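Local coordinates for protein F2 like fibronectin-binding protein (Streptococcus pneumoniae, PDB 5A0N), which is a surface adhesin whose N-terminal domain carries an internal thioester, through which it probably attaches covalently to host targets, at residues A[45-50]-A[67-72]; A[104-109]-A[188-193]; A[114-119]-A[134-139]; A[119-124]-A[180-185]. All blocks are in the same frame, centred on the assembly; numbering follows the deposited sequence. Where two conformers were deposited one is given.

Contact 1. Residues A[45-50]-A[67-72]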
loop_
_atom_site.group_PDB
_atom_site.type_symbol
_atom_site.label_atom_id
_atom_site.label_comp_id
_atom_site.label_asym_id
_atom_site.label_seq_id
_atom_site.Cartn_x
_atom_site.Cartn_y
_atom_site.Cartn_z
ATOM N N ASP A 45 7.270 14.474 -13.600
ATOM C CA ASP A 45 8.220 15.315 -14.291
ATOM C C ASP A 45 9.671 14.967 -13.948
ATOM O O ASP A 45 10.483 14.605 -14.809
ATOM C CB ASP A 45 7.912 16.807 -14.082
ATOM C CG ASP A 45 7.591 17.226 -12.642
ATOM O OD1 ASP A 45 7.779 16.487 -11.675
ATOM O OD2 ASP A 45 7.116 18.379 -12.488
ATOM N N THR A 46 10.012 15.046 -12.673
ATOM C CA THR A 46 11.359 14.823 -12.227
ATOM C C THR A 46 11.651 13.390 -11.785
ATOM O O THR A 46 12.799 13.053 -11.511
ATOM C CB THR A 46 11.700 15.761 -11.078
ATOM O OG1 THR A 46 10.780 15.543 -10.015
ATOM C CG2 THR A 46 11.662 17.224 -11.508
ATOM N N HIS A 47 10.617 12.574 -11.613
ATOM C CA HIS A 47 10.762 11.184 -11.164
ATOM C C HIS A 47 11.361 11.122 -9.759
ATOM O O HIS A 47 12.110 10.197 -9.416
ATOM C CB HIS A 47 11.546 10.288 -12.137
ATOM C CG HIS A 47 11.022 10.301 -13.534
ATOM N ND1 HIS A 47 11.647 9.622 -14.555
ATOM C CD2 HIS A 47 9.922 10.874 -14.078
ATOM C CE1 HIS A 47 10.976 9.801 -15.671
ATOM N NE2 HIS A 47 9.928 10.556 -15.415
ATOM N N GLU A 48 11.067 12.158 -8.968
ATOM C CA GLU A 48 11.438 12.267 -7.531
ATOM C C GLU A 48 10.382 11.476 -6.748
ATOM O O GLU A 48 9.190 11.649 -7.012
ATOM C CB GLU A 48 11.365 13.748 -7.046
ATOM C CG GLU A 48 12.492 14.694 -7.459
ATOM C CD GLU A 48 12.176 16.145 -7.104
ATOM O OE1 GLU A 48 11.667 16.397 -5.990
ATOM O OE2 GLU A 48 12.427 17.045 -7.918
ATOM N N ASN A 49 10.777 10.665 -5.777
ATOM C CA ASN A 49 9.728 10.082 -4.958
ATOM C C ASN A 49 8.911 11.172 -4.315
ATOM O O ASN A 49 9.437 12.127 -3.750
ATOM C CB ASN A 49 10.250 9.264 -3.812
ATOM C CG ASN A 49 10.873 7.987 -4.230
ATOM O OD1 ASN A 49 10.992 7.658 -5.427
ATOM N ND2 ASN A 49 11.282 7.225 -3.218
ATOM N N SER A 50 7.609 10.956 -4.359
ATOM C CA SER A 50 6.613 11.760 -3.626
ATOM C C SER A 50 6.201 11.039 -2.349
ATOM O O SER A 50 5.905 11.677 -1.355
ATOM C CB SER A 50 5.415 12.063 -4.497
ATOM O OG SER A 50 4.768 10.884 -4.944
ATOM N N THR A 67 7.808 0.423 -16.076
ATOM C CA THR A 67 8.867 -0.313 -16.744
ATOM C C THR A 67 9.435 0.482 -17.934
ATOM O O THR A 67 8.671 1.029 -18.718
ATOM C CB THR A 67 8.324 -1.672 -17.209
ATOM O OG1 THR A 67 7.728 -2.360 -16.092
ATOM C CG2 THR A 67 9.421 -2.514 -17.826
ATOM N N ASP A 68 10.764 0.538 -18.031
ATOM C CA ASP A 68 11.422 1.279 -19.098
ATOM C C ASP A 68 10.975 2.737 -19.103
ATOM O O ASP A 68 10.979 3.409 -20.142
ATOM C CB ASP A 68 11.212 0.634 -20.484
ATOM C CG ASP A 68 11.812 -0.745 -20.591
ATOM O OD1 ASP A 68 12.730 -1.068 -19.792
ATOM O OD2 ASP A 68 11.391 -1.512 -21.511
ATOM N N GLU A 69 10.651 3.255 -17.923
ATOM C CA GLU A 69 10.178 4.643 -17.778
ATOM C C GLU A 69 8.944 4.960 -18.599
ATOM O O GLU A 69 8.695 6.118 -18.949
ATOM C CB GLU A 69 11.320 5.637 -18.003
ATOM C CG GLU A 69 12.507 5.343 -17.108
ATOM C CD GLU A 69 13.296 6.546 -16.686
ATOM O OE1 GLU A 69 12.921 7.223 -15.690
ATOM O OE2 GLU A 69 14.283 6.792 -17.363
ATOM N N LYS A 70 8.102 3.961 -18.817
ATOM C CA LYS A 70 6.825 4.158 -19.522
ATOM C C LYS A 70 5.739 3.971 -18.458
ATOM O O LYS A 70 5.533 2.881 -17.943
ATOM C CB LYS A 70 6.641 3.129 -20.650
ATOM C CG LYS A 70 7.747 3.049 -21.693
ATOM C CD LYS A 70 7.975 4.349 -22.427
ATOM C CE LYS A 70 9.194 4.325 -23.386
ATOM N NZ LYS A 70 10.497 4.652 -22.664
ATOM N N PRO A 71 5.022 5.035 -18.116
ATOM C CA PRO A 71 4.030 4.875 -17.040
ATOM C C PRO A 71 2.818 4.092 -17.516
ATOM O O PRO A 71 2.323 4.292 -18.605
ATOM C CB PRO A 71 3.634 6.318 -16.714
ATOM C CG PRO A 71 3.883 7.072 -17.994
ATOM C CD PRO A 71 5.086 6.415 -18.617
ATOM N N LYS A 72 2.338 3.213 -16.641
ATOM C CA LYS A 72 0.992 2.622 -16.759
ATOM C C LYS A 72 0.357 2.938 -15.426
ATOM O O LYS A 72 0.800 2.458 -14.390
ATOM C CB LYS A 72 1.044 1.109 -17.030
ATOM C CG LYS A 72 1.551 0.755 -18.447
ATOM C CD LYS A 72 0.486 1.075 -19.501
ATOM C CE LYS A 72 0.868 0.667 -20.915
ATOM N NZ LYS A 72 -0.037 1.329 -21.915
#

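Contact 2. Residues A[104-109]-A[188-193]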
loop_
_atom_site.group_PDB
_atom_site.type_symbol
_atom_site.label_atom_id
_atom_site.label_comp_id
_atom_site.label_asym_id
_atom_site.label_seq_id
_atom_site.Cartn_x
_atom_site.Cartn_y
_atom_site.Cartn_z
ATOM N N GLN A 104 -15.755 0.261 8.520
ATOM C CA GLN A 104 -14.490 -0.025 9.150
ATOM C C GLN A 104 -13.284 0.130 8.217
ATOM O O GLN A 104 -12.138 -0.020 8.671
ATOM C CB GLN A 104 -14.495 -1.444 9.730
ATOM C CG GLN A 104 -15.573 -1.633 10.796
ATOM C CD GLN A 104 -15.518 -2.989 11.507
ATOM O OE1 GLN A 104 -14.919 -3.953 11.042
ATOM N NE2 GLN A 104 -16.144 -3.064 12.663
ATOM N N ALA A 105 -13.517 0.478 6.952
ATOM C CA ALA A 105 -12.430 0.471 5.959
ATOM C C ALA A 105 -11.335 1.488 6.281
ATOM O O ALA A 105 -10.157 1.209 6.126
ATOM C CB ALA A 105 -12.977 0.718 4.550
ATOM N N TRP A 106 -11.706 2.668 6.766
ATOM C CA TRP A 106 -10.696 3.636 7.186
ATOM C C TRP A 106 -9.883 3.113 8.354
ATOM O O TRP A 106 -8.658 3.260 8.393
ATOM C CB TRP A 106 -11.366 4.944 7.585
ATOM C CG TRP A 106 -10.488 5.938 8.287
ATOM C CD1 TRP A 106 -10.622 6.350 9.573
ATOM C CD2 TRP A 106 -9.367 6.666 7.742
ATOM N NE1 TRP A 106 -9.684 7.296 9.870
ATOM C CE2 TRP A 106 -8.913 7.528 8.761
ATOM C CE3 TRP A 106 -8.710 6.680 6.495
ATOM C CZ2 TRP A 106 -7.861 8.395 8.578
ATOM C CZ3 TRP A 106 -7.680 7.548 6.332
ATOM C CH2 TRP A 106 -7.285 8.407 7.348
ATOM N N ASP A 107 -10.550 2.474 9.314
ATOM C CA ASP A 107 -9.868 1.975 10.500
ATOM C C ASP A 107 -8.791 0.955 10.112
ATOM O O ASP A 107 -7.634 1.063 10.523
ATOM C CB ASP A 107 -10.865 1.368 11.499
ATOM C CG ASP A 107 -10.239 1.082 12.851
ATOM O OD1 ASP A 107 -9.388 1.858 13.316
ATOM O OD2 ASP A 107 -10.591 0.068 13.482
ATOM N N THR A 108 -9.159 -0.008 9.270
ATOM C CA THR A 108 -8.178 -1.028 8.923
ATOM C C THR A 108 -7.052 -0.495 8.036
ATOM O O THR A 108 -5.906 -0.814 8.290
ATOM C CB THR A 108 -8.809 -2.304 8.315
ATOM O OG1 THR A 108 -9.451 -1.992 7.080
ATOM C CG2 THR A 108 -9.795 -2.930 9.295
ATOM N N PHE A 109 -7.383 0.327 7.044
ATOM C CA PHE A 109 -6.337 0.879 6.192
ATOM C C PHE A 109 -5.410 1.778 6.990
ATOM O O PHE A 109 -4.187 1.704 6.885
ATOM C CB PHE A 109 -6.905 1.674 4.998
ATOM C CG PHE A 109 -5.857 2.539 4.383
ATOM C CD1 PHE A 109 -4.865 1.957 3.599
ATOM C CD2 PHE A 109 -5.767 3.870 4.675
ATOM C CE1 PHE A 109 -3.785 2.699 3.160
ATOM C CE2 PHE A 109 -4.715 4.616 4.204
ATOM C CZ PHE A 109 -3.725 4.028 3.438
ATOM N N VAL A 188 -3.955 5.026 16.966
ATOM C CA VAL A 188 -3.354 5.677 15.810
ATOM C C VAL A 188 -3.314 7.178 16.101
ATOM O O VAL A 188 -4.349 7.773 16.375
ATOM C CB VAL A 188 -4.170 5.437 14.525
ATOM C CG1 VAL A 188 -3.561 6.178 13.340
ATOM C CG2 VAL A 188 -4.290 3.950 14.220
ATOM N N PRO A 189 -2.131 7.815 16.015
ATOM C CA PRO A 189 -1.994 9.234 16.347
ATOM C C PRO A 189 -2.326 10.135 15.148
ATOM O O PRO A 189 -1.450 10.777 14.550
ATOM C CB PRO A 189 -0.527 9.343 16.768
ATOM C CG PRO A 189 0.155 8.356 15.861
ATOM C CD PRO A 189 -0.807 7.197 15.795
ATOM N N TYR A 190 -3.591 10.148 14.757
ATOM C CA TYR A 190 -4.012 10.852 13.553
ATOM C C TYR A 190 -3.538 12.312 13.473
ATOM O O TYR A 190 -3.190 12.789 12.396
ATOM C CB TYR A 190 -5.564 10.811 13.432
ATOM C CG TYR A 190 -6.096 9.426 13.150
ATOM C CD1 TYR A 190 -5.971 8.873 11.888
ATOM C CD2 TYR A 190 -6.731 8.671 14.123
ATOM C CE1 TYR A 190 -6.412 7.605 11.609
ATOM C CE2 TYR A 190 -7.175 7.387 13.848
ATOM C CZ TYR A 190 -7.011 6.850 12.594
ATOM O OH TYR A 190 -7.445 5.570 12.361
ATOM N N GLU A 191 -3.534 13.028 14.597
ATOM C CA GLU A 191 -3.183 14.438 14.579
ATOM C C GLU A 191 -1.715 14.644 14.168
ATOM O O GLU A 191 -1.345 15.745 13.771
ATOM C CB GLU A 191 -3.470 15.086 15.933
ATOM C CG GLU A 191 -2.535 14.640 17.050
ATOM N N ASN A 192 -0.891 13.591 14.261
ATOM C CA ASN A 192 0.516 13.650 13.918
ATOM C C ASN A 192 0.865 13.050 12.567
ATOM O O ASN A 192 2.046 13.006 12.191
ATOM C CB ASN A 192 1.357 13.011 15.012
ATOM C CG ASN A 192 1.297 13.800 16.309
ATOM O OD1 ASN A 192 1.080 15.023 16.323
ATOM N ND2 ASN A 192 1.547 13.127 17.402
ATOM N N LEU A 193 -0.157 12.579 11.860
ATOM C CA LEU A 193 0.025 11.857 10.597
ATOM C C LEU A 193 -0.668 12.593 9.455
ATOM O O LEU A 193 -1.693 13.273 9.644
ATOM C CB LEU A 193 -0.631 10.450 10.726
ATOM C CG LEU A 193 0.040 9.521 11.722
ATOM C CD1 LEU A 193 -0.847 8.331 12.023
ATOM C CD2 LEU A 193 1.388 9.047 11.208
HETATM O O HOH W 1 -8.627 4.200 14.224
#

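Contact 3. Residues A[114-119]-A[134-139]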
loop_
_atom_site.group_PDB
_atom_site.type_symbol
_atom_site.label_atom_id
_atom_site.label_comp_id
_atom_site.label_asym_id
_atom_site.label_seq_id
_atom_site.Cartn_x
_atom_site.Cartn_y
_atom_site.Cartn_z
ATOM N N TYR A 114 -0.158 2.461 9.036
ATOM C CA TYR A 114 0.645 2.948 10.154
ATOM C C TYR A 114 1.548 1.859 10.724
ATOM O O TYR A 114 2.662 2.148 11.170
ATOM C CB TYR A 114 -0.281 3.510 11.233
ATOM C CG TYR A 114 0.387 4.003 12.492
ATOM C CD1 TYR A 114 1.133 5.163 12.508
ATOM C CD2 TYR A 114 0.254 3.306 13.676
ATOM C CE1 TYR A 114 1.712 5.623 13.692
ATOM C CE2 TYR A 114 0.821 3.748 14.831
ATOM C CZ TYR A 114 1.524 4.915 14.858
ATOM O OH TYR A 114 2.062 5.307 16.061
ATOM N N MET A 115 1.102 0.620 10.704
ATOM C CA MET A 115 1.962 -0.432 11.182
ATOM C C MET A 115 3.208 -0.602 10.286
ATOM O O MET A 115 4.274 -0.907 10.794
ATOM C CB MET A 115 1.166 -1.721 11.336
ATOM C CG MET A 115 0.091 -1.632 12.410
ATOM S SD MET A 115 -1.189 -2.912 12.315
ATOM C CE MET A 115 -0.394 -4.278 13.182
ATOM N N TYR A 116 3.098 -0.321 8.985
ATOM C CA TYR A 116 4.251 -0.297 8.127
ATOM C C TYR A 116 5.130 0.922 8.423
ATOM O O TYR A 116 6.368 0.808 8.500
ATOM C CB TYR A 116 3.846 -0.313 6.628
ATOM C CG TYR A 116 5.048 -0.454 5.739
ATOM C CD1 TYR A 116 5.661 -1.663 5.601
ATOM C CD2 TYR A 116 5.602 0.647 5.138
ATOM C CE1 TYR A 116 6.839 -1.808 4.881
ATOM C CE2 TYR A 116 6.789 0.542 4.430
ATOM C CZ TYR A 116 7.396 -0.695 4.291
ATOM O OH TYR A 116 8.594 -0.764 3.560
ATOM N N LEU A 117 4.522 2.101 8.557
ATOM C CA LEU A 117 5.281 3.320 8.812
ATOM C C LEU A 117 6.041 3.292 10.130
ATOM O O LEU A 117 7.194 3.722 10.184
ATOM C CB LEU A 117 4.334 4.531 8.826
ATOM C CG LEU A 117 4.965 5.900 9.057
ATOM C CD1 LEU A 117 5.749 6.386 7.832
ATOM C CD2 LEU A 117 3.921 6.939 9.443
ATOM N N LYS A 118 5.372 2.844 11.195
ATOM C CA LYS A 118 5.863 3.022 12.567
ATOM C C LYS A 118 6.070 1.708 13.320
ATOM O O LYS A 118 6.872 1.649 14.250
ATOM C CB LYS A 118 4.906 3.971 13.338
ATOM C CG LYS A 118 5.316 4.292 14.787
ATOM C CD LYS A 118 6.699 4.925 14.921
ATOM N N ASP A 119 5.305 0.689 12.991
ATOM C CA ASP A 119 5.400 -0.625 13.655
ATOM C C ASP A 119 5.303 -0.491 15.181
ATOM O O ASP A 119 6.225 -0.856 15.929
ATOM C CB ASP A 119 6.686 -1.324 13.212
ATOM C CG ASP A 119 6.743 -2.799 13.577
ATOM O OD1 ASP A 119 5.716 -3.371 13.972
ATOM O OD2 ASP A 119 7.836 -3.373 13.452
ATOM N N THR A 134 15.517 -7.021 4.312
ATOM C CA THR A 134 14.496 -7.974 3.857
ATOM C C THR A 134 13.105 -7.485 4.269
ATOM O O THR A 134 12.168 -7.455 3.452
ATOM C CB THR A 134 14.768 -9.363 4.443
ATOM O OG1 THR A 134 16.008 -9.836 3.909
ATOM C CG2 THR A 134 13.643 -10.366 4.149
ATOM N N ALA A 135 12.959 -7.043 5.521
ATOM C CA ALA A 135 11.661 -6.641 6.020
ATOM C C ALA A 135 11.060 -5.488 5.239
ATOM O O ALA A 135 9.834 -5.431 5.065
ATOM C CB ALA A 135 11.731 -6.289 7.489
ATOM N N ARG A 136 11.898 -4.596 4.704
ATOM C CA ARG A 136 11.383 -3.418 4.031
ATOM C C ARG A 136 10.385 -3.772 2.935
ATOM O O ARG A 136 9.367 -3.078 2.763
ATOM C CB ARG A 136 12.556 -2.616 3.435
ATOM C CG ARG A 136 12.159 -1.347 2.700
ATOM C CD ARG A 136 13.392 -0.612 2.172
ATOM N NE ARG A 136 13.976 -1.430 1.120
ATOM C CZ ARG A 136 13.670 -1.342 -0.174
ATOM N NH1 ARG A 136 12.862 -0.403 -0.631
ATOM N NH2 ARG A 136 14.192 -2.218 -0.994
ATOM N N THR A 137 10.658 -4.824 2.172
ATOM C CA THR A 137 9.717 -5.258 1.131
ATOM C C THR A 137 8.825 -6.391 1.602
ATOM O O THR A 137 7.642 -6.411 1.264
ATOM C CB THR A 137 10.448 -5.674 -0.164
ATOM O OG1 THR A 137 11.338 -6.755 0.118
ATOM C CG2 THR A 137 11.201 -4.485 -0.787
ATOM N N TYR A 138 9.368 -7.355 2.346
ATOM C CA TYR A 138 8.565 -8.527 2.719
ATOM C C TYR A 138 7.435 -8.148 3.711
ATOM O O TYR A 138 6.355 -8.719 3.661
ATOM C CB TYR A 138 9.435 -9.671 3.271
ATOM C CG TYR A 138 10.178 -10.448 2.188
ATOM C CD1 TYR A 138 11.262 -9.909 1.521
ATOM C CD2 TYR A 138 9.777 -11.712 1.820
ATOM C CE1 TYR A 138 11.916 -10.619 0.552
ATOM C CE2 TYR A 138 10.452 -12.415 0.839
ATOM C CZ TYR A 138 11.510 -11.860 0.220
ATOM O OH TYR A 138 12.172 -12.572 -0.753
ATOM N N PHE A 139 7.681 -7.168 4.574
ATOM C CA PHE A 139 6.614 -6.687 5.472
ATOM C C PHE A 139 5.595 -5.855 4.695
ATOM O O PHE A 139 4.408 -5.903 4.983
ATOM C CB PHE A 139 7.189 -5.894 6.643
ATOM C CG PHE A 139 6.201 -5.578 7.749
ATOM C CD1 PHE A 139 5.373 -6.557 8.293
ATOM C CD2 PHE A 139 6.142 -4.300 8.298
ATOM C CE1 PHE A 139 4.521 -6.262 9.343
ATOM C CE2 PHE A 139 5.283 -4.025 9.351
ATOM C CZ PHE A 139 4.490 -5.004 9.862
#

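Contact 4. Residues A[119-124]-A[180-185]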
loop_
_atom_site.group_PDB
_atom_site.type_symbol
_atom_site.label_atom_id
_atom_site.label_comp_id
_atom_site.label_asym_id
_atom_site.label_seq_id
_atom_site.Cartn_x
_atom_site.Cartn_y
_atom_site.Cartn_z
ATOM N N ASP A 119 5.305 0.689 12.991
ATOM C CA ASP A 119 5.400 -0.625 13.655
ATOM C C ASP A 119 5.303 -0.491 15.181
ATOM O O ASP A 119 6.225 -0.856 15.929
ATOM C CB ASP A 119 6.686 -1.324 13.212
ATOM C CG ASP A 119 6.743 -2.799 13.577
ATOM O OD1 ASP A 119 5.716 -3.371 13.972
ATOM O OD2 ASP A 119 7.836 -3.373 13.452
ATOM N N PRO A 120 4.143 0.000 15.674
ATOM C CA PRO A 120 3.981 0.293 17.116
ATOM C C PRO A 120 4.147 -0.923 17.993
ATOM O O PRO A 120 4.475 -0.761 19.163
ATOM C CB PRO A 120 2.528 0.845 17.201
ATOM C CG PRO A 120 1.850 0.302 16.001
ATOM C CD PRO A 120 2.909 0.303 14.922
ATOM N N THR A 121 3.887 -2.123 17.479
ATOM C CA THR A 121 3.989 -3.346 18.292
ATOM C C THR A 121 5.234 -4.172 17.956
ATOM O O THR A 121 5.363 -5.311 18.390
ATOM C CB THR A 121 2.710 -4.209 18.201
ATOM O OG1 THR A 121 2.558 -4.701 16.864
ATOM C CG2 THR A 121 1.468 -3.390 18.611
ATOM N N ASP A 122 6.176 -3.597 17.198
ATOM C CA ASP A 122 7.474 -4.241 16.961
ATOM C C ASP A 122 7.315 -5.637 16.332
ATOM O O ASP A 122 7.954 -6.612 16.734
ATOM C CB ASP A 122 8.314 -4.291 18.240
ATOM C CG ASP A 122 9.131 -3.050 18.433
ATOM O OD1 ASP A 122 9.732 -2.591 17.444
ATOM O OD2 ASP A 122 9.172 -2.563 19.567
ATOM N N ILE A 123 6.516 -5.692 15.280
ATOM C CA ILE A 123 6.370 -6.908 14.501
ATOM C C ILE A 123 7.663 -7.228 13.773
ATOM O O ILE A 123 8.058 -8.396 13.680
ATOM C CB ILE A 123 5.181 -6.798 13.538
ATOM C CG1 ILE A 123 3.893 -6.660 14.371
ATOM C CG2 ILE A 123 5.132 -7.969 12.578
ATOM C CD1 ILE A 123 2.667 -6.348 13.568
ATOM N N VAL A 124 8.280 -6.208 13.167
ATOM C CA VAL A 124 9.476 -6.482 12.374
ATOM C C VAL A 124 10.610 -7.089 13.202
ATOM O O VAL A 124 11.214 -8.082 12.792
ATOM C CB VAL A 124 9.924 -5.240 11.609
ATOM C CG1 VAL A 124 11.301 -5.461 10.959
ATOM C CG2 VAL A 124 8.898 -4.887 10.549
ATOM N N ARG A 180 -2.405 -9.850 12.729
ATOM C CA ARG A 180 -3.795 -10.208 13.052
ATOM C C ARG A 180 -4.069 -10.123 14.543
ATOM O O ARG A 180 -5.188 -9.791 14.945
ATOM C CB ARG A 180 -4.117 -11.596 12.533
ATOM C CG ARG A 180 -4.263 -11.551 11.021
ATOM C CD ARG A 180 -4.508 -12.884 10.347
ATOM N NE ARG A 180 -4.776 -12.626 8.930
ATOM C CZ ARG A 180 -4.727 -13.506 7.960
ATOM N NH1 ARG A 180 -4.462 -14.769 8.206
ATOM N NH2 ARG A 180 -4.953 -13.101 6.728
ATOM N N THR A 181 -3.075 -10.396 15.372
ATOM C CA THR A 181 -3.219 -10.273 16.825
ATOM C C THR A 181 -3.209 -8.818 17.274
ATOM O O THR A 181 -3.921 -8.452 18.210
ATOM C CB THR A 181 -2.082 -11.053 17.499
ATOM O OG1 THR A 181 -2.127 -12.421 17.074
ATOM C CG2 THR A 181 -2.156 -11.009 18.974
ATOM N N ASP A 182 -2.406 -7.987 16.605
ATOM C CA ASP A 182 -2.071 -6.658 17.110
ATOM C C ASP A 182 -2.863 -5.509 16.514
ATOM O O ASP A 182 -2.776 -4.384 17.000
ATOM C CB ASP A 182 -0.596 -6.343 16.876
ATOM C CG ASP A 182 0.359 -7.241 17.643
ATOM O OD1 ASP A 182 -0.110 -8.084 18.449
ATOM O OD2 ASP A 182 1.591 -7.104 17.408
ATOM N N LEU A 183 -3.647 -5.794 15.482
ATOM C CA LEU A 183 -4.285 -4.748 14.667
ATOM C C LEU A 183 -5.006 -3.646 15.457
ATOM O O LEU A 183 -4.892 -2.476 15.122
ATOM C CB LEU A 183 -5.320 -5.395 13.725
ATOM C CG LEU A 183 -6.100 -4.493 12.772
ATOM C CD1 LEU A 183 -5.174 -3.660 11.906
ATOM C CD2 LEU A 183 -7.027 -5.283 11.895
ATOM N N TYR A 184 -5.741 -4.052 16.486
ATOM C CA TYR A 184 -6.583 -3.134 17.235
ATOM C C TYR A 184 -5.943 -2.735 18.565
ATOM O O TYR A 184 -6.517 -1.958 19.322
ATOM C CB TYR A 184 -7.947 -3.793 17.441
ATOM C CG TYR A 184 -8.638 -4.167 16.145
ATOM C CD1 TYR A 184 -9.020 -3.182 15.240
ATOM C CD2 TYR A 184 -8.898 -5.498 15.808
ATOM C CE1 TYR A 184 -9.654 -3.491 14.051
ATOM C CE2 TYR A 184 -9.527 -5.816 14.599
ATOM C CZ TYR A 184 -9.909 -4.803 13.727
ATOM O OH TYR A 184 -10.555 -5.077 12.533
ATOM N N ASN A 185 -4.718 -3.195 18.838
ATOM C CA ASN A 185 -4.109 -3.037 20.167
ATOM C C ASN A 185 -3.096 -1.860 20.224
ATOM O O ASN A 185 -1.979 -2.007 20.720
ATOM C CB ASN A 185 -3.484 -4.374 20.634
ATOM C CG ASN A 185 -4.535 -5.421 21.007
ATOM O OD1 ASN A 185 -5.638 -5.068 21.400
ATOM N ND2 ASN A 185 -4.180 -6.701 20.922
#

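Contact 1. Residues A[45-50]-A[67-72]
Glu69 and His47 are the two residues that meet here, side chain to side chain, between two surface loops. Along 67-72 the chain first makes a tight bend: Thr67 O receives Lys70 N, and Asp68 and Glu69 between them both lie in the left-handed region, as in a type I' or III' beta turn. Thr67 and Asp68 fix the start of this bend by bonding through their side chains to Lys27 O and Ser30 OG. Glu69 then reaches toward the 45-50 loop. Its CG lies anti to its carbonyl carbon and the chain bends at chi2 (-148°), which brings OE1 to the edge of the imidazole, near the ring plane. OE1 accepts a weak, clearly bent hydrogen bond from His47 ND1 at 2.9 Å, and the carboxylate is turned 73° from the ring. The ring also meets Phe66 edge to face, and the His47 side chain touches Ile42. Lys70 folds back over the turn, its NZ meeting Asp68 O at 2.9 Å, almost in line with the carbonyl bond. The His47-Glu69 bond is a light surface tie between the tip of the beta-hairpin formed by strands 41-43 and 49-51 and a turn in the long connection from strand 55-56 to strand 75-78.

Contact 2. Residues A[104-109]-A[188-193]
The rings of Tyr190 and Trp106 lie nearly parallel, their planes 25° apart, but are so far offset that little of one lies over the other: the phenol centroid is 5.3 Å from that of the five-membered indole ring. Val188 CG1 sits 3.5 Å above one face of Tyr190, over its centre. The two aromatic side chains lie alongside, pointing contrary ways, and touch obliquely, Trp106 CZ2 lying 3.5 Å from Tyr190 CE1. The indole reaches this place because its CG is anti to the backbone N (chi1 169°), while another aromatic residue, Tyr195, meets it edge to face. At the edge of the phenol, in its plane, water 1 lies 2.6 Å from Tyr190 OH and donates to Asp107 OD1, also at 2.6 Å. This bridge joins two groups whose direct separation, Asp107 OD1 to Tyr190 OH, is 4.3 Å. Each has a further partner on the helix: Ser110 OG bonds to the hydroxyl, and Arg111 forms a salt bridge with the carboxylate. Pro189, at the centre of an inverse gamma turn, packs on Tyr114 and Trp216. The contact therefore lays the connection between helix 170-182 and strand 193-200 along the first turns of helix 105-118, beside the end of strand 211-216.

Contact 3. Residues A[114-119]-A[134-139]
Tyr116 and Phe139 account for most of the buried surface, each reaching across from its own helix to pass beside the other. Their rings touch through Tyr116 CD1 and Phe139 CD2, 3.8 Å apart. A chi1 of -173° swings the Tyr116 ring out from its helix to the neighbouring one, where its hydroxyl donates to the backbone of Arg136 over 2.6 Å from Tyr116 OH to Arg136 O. The donor lies in the carbonyl plane, on a lone pair, with a C=O...O angle of 135°. A phenol hydroxyl in a buried setting is thus satisfied by a main-chain oxygen, which would help fix how far the tyrosine reaches. Arg136 adds its aliphatic part, CG lying 3.7 Å from Tyr116 OH. In return Phe139 points its edge at the other backbone: Met115 O lies in the plane of the ring, 3.6 Å from Phe139 CE2. Phe6 stacks on Tyr116, while Phe53 and His140 meet it edge to face. Segments 114-118 and 134-139 run antiparallel at 175°, with axes 11.2 Å apart, a spacing the two aromatic side chains bridge. Helix 123-128, which connects their parent helices, packs against Met115 and Phe139, and strands 193-200 and 211-216 support Leu117.

Contact 4. Residues A[119-124]-A[180-185]
Two type I turns, Asp119 to Asp122 and Asp182 to Asn185, bring Thr121 and Asp182 together, their CA atoms 7.0 Å apart. Thr121 OG1 lies between its backbone N and carbonyl carbon (chi1 65°), and from there it donates to Asp182 OD2 at 2.6 Å. The hydroxyl approaches the carboxylate on its anti side, 29° out of the plane. Ile123 points toward Asp182 from the facing side, its CG1 3.8 Å from Asp182 OD2. That oxygen also forms a salt bridge with Arg126, whose guanidinium bonds to Thr121 O and Asp122 O as well; the arginine charge probably helps keep the carboxylate ionised and in place. Next door, Asp119 holds the beginning of helix 123-128: Asp119 OD1 takes Ile123 N at 2.8 Å and Asp119 OD2 takes Val124 N at 2.9 Å, both on the syn side. The two bonds share out the carboxylate and would limit its rotation. Together these bonds define a tight corner between consecutive helices: Asp119 leaves helix 105-118 with positive phi, a beta turn follows, and the corner is tied by a threonine–aspartate–arginine network to the C-terminal end of helix 170-182.

Overall arrangement
Contact 1 stands apart from the rest: it joins two surface loops by a single weak polar bond, and its centre is about 29 Å from that of contact 2 and 33 Å from that of contact 4, on the opposite side of the chain's centre from both. The other three gather round helices 105-118, 123-128, 132-152 and 170-182, contact 2 also bringing in the loop before strand 193-200. Contacts 2 and 3 meet through Leu193 against Leu117; contacts 3 and 4 share Asp119 and interlock where Val124 and Ile123 pack on Phe139. Buried contact 3 combines aromatic packing with one hydroxyl-to-backbone bond; of the partly buried pair, contact 2 adds a bridging water, contact 4 a carboxylate shared by a threonine and an arginine.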